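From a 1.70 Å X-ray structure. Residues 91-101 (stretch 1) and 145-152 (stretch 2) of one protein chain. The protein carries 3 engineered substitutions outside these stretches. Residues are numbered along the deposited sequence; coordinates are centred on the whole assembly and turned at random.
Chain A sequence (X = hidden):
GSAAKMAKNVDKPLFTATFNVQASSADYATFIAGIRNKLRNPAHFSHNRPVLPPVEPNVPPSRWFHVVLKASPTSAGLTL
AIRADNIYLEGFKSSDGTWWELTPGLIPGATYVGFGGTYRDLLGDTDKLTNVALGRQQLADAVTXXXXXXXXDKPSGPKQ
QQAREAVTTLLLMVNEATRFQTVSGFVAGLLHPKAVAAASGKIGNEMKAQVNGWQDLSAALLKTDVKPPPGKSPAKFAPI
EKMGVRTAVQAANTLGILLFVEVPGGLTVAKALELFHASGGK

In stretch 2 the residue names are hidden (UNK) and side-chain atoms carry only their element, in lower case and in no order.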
# COMPACT_ATOMS: atom_id res chain seq x y z
N GLY A 91 6.00 -8.18 -6.09
CA GLY A 91 6.57 -9.50 -5.88
C GLY A 91 6.24 -10.12 -4.53
O GLY A 91 5.96 -9.41 -3.56
N PHE A 92 6.24 -11.44 -4.47
CA PHE A 92 6.16 -12.14 -3.18
C PHE A 92 6.99 -13.41 -3.23
O PHE A 92 7.15 -14.03 -4.28
CB PHE A 92 4.72 -12.43 -2.76
CG PHE A 92 4.00 -13.39 -3.65
CD1 PHE A 92 4.11 -14.76 -3.46
CD2 PHE A 92 3.18 -12.92 -4.67
CE1 PHE A 92 3.44 -15.65 -4.28
CE2 PHE A 92 2.49 -13.80 -5.49
CZ PHE A 92 2.63 -15.16 -5.30
N LYS A 93 7.53 -13.80 -2.08
CA LYS A 93 8.49 -14.90 -2.04
C LYS A 93 7.91 -16.08 -1.28
O LYS A 93 7.58 -15.96 -0.10
CB LYS A 93 9.79 -14.41 -1.39
CG LYS A 93 10.94 -15.39 -1.44
CD LYS A 93 12.13 -14.81 -0.70
CE LYS A 93 13.37 -15.67 -0.85
NZ LYS A 93 14.50 -15.13 -0.03
N SER A 94 7.78 -17.22 -1.95
CA SER A 94 7.24 -18.43 -1.34
C SER A 94 8.30 -19.17 -0.53
O SER A 94 9.47 -18.81 -0.56
CB SER A 94 6.62 -19.34 -2.40
OG SER A 94 7.54 -19.64 -3.44
N SER A 95 7.88 -20.20 0.21
CA SER A 95 8.78 -20.90 1.13
C SER A 95 9.94 -21.65 0.46
O SER A 95 10.97 -21.89 1.10
CB SER A 95 7.99 -21.85 2.04
OG SER A 95 7.29 -22.81 1.28
N ASP A 96 9.78 -22.01 -0.81
CA ASP A 96 10.85 -22.70 -1.53
C ASP A 96 11.86 -21.72 -2.12
O ASP A 96 12.79 -22.12 -2.83
CB ASP A 96 10.28 -23.61 -2.63
CG ASP A 96 9.62 -22.82 -3.76
OD1 ASP A 96 9.30 -21.63 -3.58
OD2 ASP A 96 9.42 -23.41 -4.84
N GLY A 97 11.67 -20.44 -1.84
CA GLY A 97 12.61 -19.42 -2.27
C GLY A 97 12.27 -18.74 -3.59
O GLY A 97 12.98 -17.84 -4.03
N THR A 98 11.17 -19.16 -4.20
CA THR A 98 10.77 -18.60 -5.50
C THR A 98 10.16 -17.21 -5.35
O THR A 98 9.20 -17.02 -4.61
CB THR A 98 9.74 -19.51 -6.21
OG1 THR A 98 10.31 -20.81 -6.41
CG2 THR A 98 9.36 -18.93 -7.55
N TRP A 99 10.72 -16.24 -6.07
CA TRP A 99 10.08 -14.93 -6.22
C TRP A 99 9.03 -14.97 -7.32
O TRP A 99 9.33 -15.35 -8.47
CB TRP A 99 11.12 -13.84 -6.52
CG TRP A 99 11.78 -13.26 -5.30
CD1 TRP A 99 13.05 -13.50 -4.85
CD2 TRP A 99 11.20 -12.33 -4.37
NE1 TRP A 99 13.29 -12.79 -3.70
CE2 TRP A 99 12.17 -12.06 -3.38
CE3 TRP A 99 9.95 -11.71 -4.27
CZ2 TRP A 99 11.93 -11.18 -2.32
CZ3 TRP A 99 9.71 -10.85 -3.21
CH2 TRP A 99 10.70 -10.59 -2.25
N TRP A 100 7.81 -14.61 -6.96
CA TRP A 100 6.71 -14.51 -7.91
C TRP A 100 6.46 -13.04 -8.20
O TRP A 100 6.56 -12.21 -7.30
CB TRP A 100 5.45 -15.16 -7.33
CG TRP A 100 5.66 -16.59 -6.98
CD1 TRP A 100 6.10 -17.10 -5.79
CD2 TRP A 100 5.43 -17.72 -7.83
NE1 TRP A 100 6.16 -18.47 -5.85
CE2 TRP A 100 5.76 -18.88 -7.10
CE3 TRP A 100 4.99 -17.86 -9.15
CZ2 TRP A 100 5.66 -20.16 -7.64
CZ3 TRP A 100 4.88 -19.13 -9.69
CH2 TRP A 100 5.21 -20.26 -8.93
N GLU A 101 6.18 -12.72 -9.45
CA GLU A 101 5.93 -11.33 -9.83
C GLU A 101 4.54 -11.14 -10.44
O GLU A 101 3.95 -12.07 -10.99
CB GLU A 101 7.00 -10.82 -10.78
CG GLU A 101 7.07 -11.58 -12.09
CD GLU A 101 8.23 -11.12 -12.95
OE1 GLU A 101 8.84 -10.07 -12.63
OE2 GLU A 101 8.50 -11.80 -13.96
N UNK A 145 -1.61 -19.30 1.53
CA UNK A 145 -1.79 -19.65 0.12
C UNK A 145 -0.60 -19.22 -0.74
O UNK A 145 -0.14 -19.98 -1.60
c UNK A 145 -3.07 -19.05 -0.42
N UNK A 146 -0.11 -18.01 -0.50
CA UNK A 146 1.00 -17.47 -1.29
C UNK A 146 2.34 -18.05 -0.83
O UNK A 146 3.23 -18.33 -1.64
c UNK A 146 1.03 -15.93 -1.23
c UNK A 146 -0.21 -15.20 -1.76
c UNK A 146 0.01 -13.69 -1.81
c UNK A 146 -0.63 -15.72 -3.13
N UNK A 147 2.50 -18.24 0.48
CA UNK A 147 3.77 -18.74 1.01
C UNK A 147 4.00 -20.20 0.62
O UNK A 147 5.14 -20.64 0.53
n UNK A 147 5.45 -19.36 4.28
c UNK A 147 3.80 -18.61 2.53
n UNK A 147 7.29 -18.46 3.66
c UNK A 147 5.17 -18.67 3.12
c UNK A 147 6.34 -18.09 2.74
c UNK A 147 6.73 -19.22 4.58
N UNK A 148 2.92 -20.94 0.41
CA UNK A 148 3.01 -22.36 0.11
C UNK A 148 3.15 -22.70 -1.37
O UNK A 148 3.34 -23.86 -1.73
N UNK A 149 3.05 -21.68 -2.21
CA UNK A 149 3.21 -21.86 -3.66
C UNK A 149 4.60 -22.42 -3.98
O UNK A 149 5.60 -21.96 -3.43
c UNK A 149 1.02 -19.55 -8.42
c UNK A 149 2.44 -19.22 -6.44
c UNK A 149 2.73 -20.59 -5.84
n UNK A 149 2.21 -19.31 -7.88
c UNK A 149 3.00 -20.50 -4.35
n UNK A 149 0.89 -19.62 -9.74
n UNK A 149 -0.04 -19.69 -7.64
N UNK A 150 4.68 -23.43 -4.83
CA UNK A 150 6.00 -23.88 -5.28
C UNK A 150 6.14 -23.72 -6.79
O UNK A 150 5.15 -23.76 -7.53
o UNK A 150 6.01 -26.24 -5.89
c UNK A 150 6.34 -25.32 -4.84
c UNK A 150 5.59 -25.71 -3.57
N UNK A 151 7.38 -23.53 -7.23
CA UNK A 151 7.68 -23.29 -8.63
C UNK A 151 7.19 -24.43 -9.53
O UNK A 151 6.83 -24.20 -10.68
c UNK A 151 9.57 -22.30 -10.06
c UNK A 151 11.08 -22.19 -10.20
c UNK A 151 9.19 -23.09 -8.81
c UNK A 151 11.50 -20.79 -10.65
n UNK A 151 12.78 -20.78 -11.41
N UNK A 152 7.15 -25.64 -8.97
CA UNK A 152 6.83 -26.83 -9.75
C UNK A 152 5.35 -27.21 -9.82
O UNK A 152 4.98 -28.11 -10.58
c UNK A 152 7.65 -28.02 -9.26
O HOH W 1 6.92 -22.99 -1.37

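Position 145 carries a single side-chain carbon, which lies beyond the reach of stretch 1. One carbon and nothing more is alanine, Ala145, in a helix that begins earlier in the chain.

Position 146 has four side-chain carbons, forked at the second, and no heteroatom. Its first carbon, CB, lies 3.9 Å from Phe92 CE1, and one tip sits over a face of the Phe92 ring. Four carbons forked at the second, not the first, are leucine, Leu146; its CD1 is 4.3 Å from the centroid of the Phe92 ring, a CH-pi contact almost along the ring normal.

At position 147 one carbon leads to a five-membered ring of three carbons and two nitrogens. Ser95 CB packs over one face of that ring, 3.9 Å from its centroid, while Lys93 O lies near its plane at the edge. The ring is that of histidine, His147. Its backbone also takes part: Ser95 N donates to His147 O at 2.8 Å.

Position 148 shows no side-chain atoms, so it is glycine, Gly148. It barely touches the hairpin.

Position 149 runs through three carbons and a nitrogen to a carbon bearing two more nitrogens, and the chain lies extended across a face of Trp100. The guanidinium makes it arginine, Arg149: CD is 3.5 Å and CZ 4.3 Å from the centroid of the Trp100 six-membered ring, so methylene and cation share one aromatic surface. Its NH2 is satisfied elsewhere in the structure.

Position 150 has one carbon carrying an oxygen and a carbon. It points away overall, yet its CB still lies 3.6 Å from Asp96 OD2. The branch is that of threonine, Thr150.

At position 151 four carbons in a row end in nitrogen. CB is 3.5 Å from Thr98 OG1, but the chain's end leads away. The backbone makes the polar contact, with N donating to Asp96 OD2 at 3.1 Å. This is lysine, Lys151.

Position 152 has one side-chain carbon and no contact, Ala152.

The contact joins a turn held by its own hydrogen bonds to a chain leaving a helix. In the type I turn from Ser94 to Gly97, Ser94 OG donates to Asp96 OD1 at 2.7 Å and accepts from Trp100 NE1 at 3.0 Å, tying the turn to the indole that receives Arg149. Asp96 thus braces its own turn through OD1 while OD2 takes the Lys151 amide. A water bridges the stretches, donating to Arg149 O at 2.7 Å and lying 2.7 Å from Ser95 OG. The rule is pairing: aromatic faces receive side chains, while two backbone amides, one from each stretch, donate across the contact and are consistent with the register, which pairs Ser94 with His147 and Asp96 with Thr150.

Stretch 2, residues 145-152: ALHGRTKA
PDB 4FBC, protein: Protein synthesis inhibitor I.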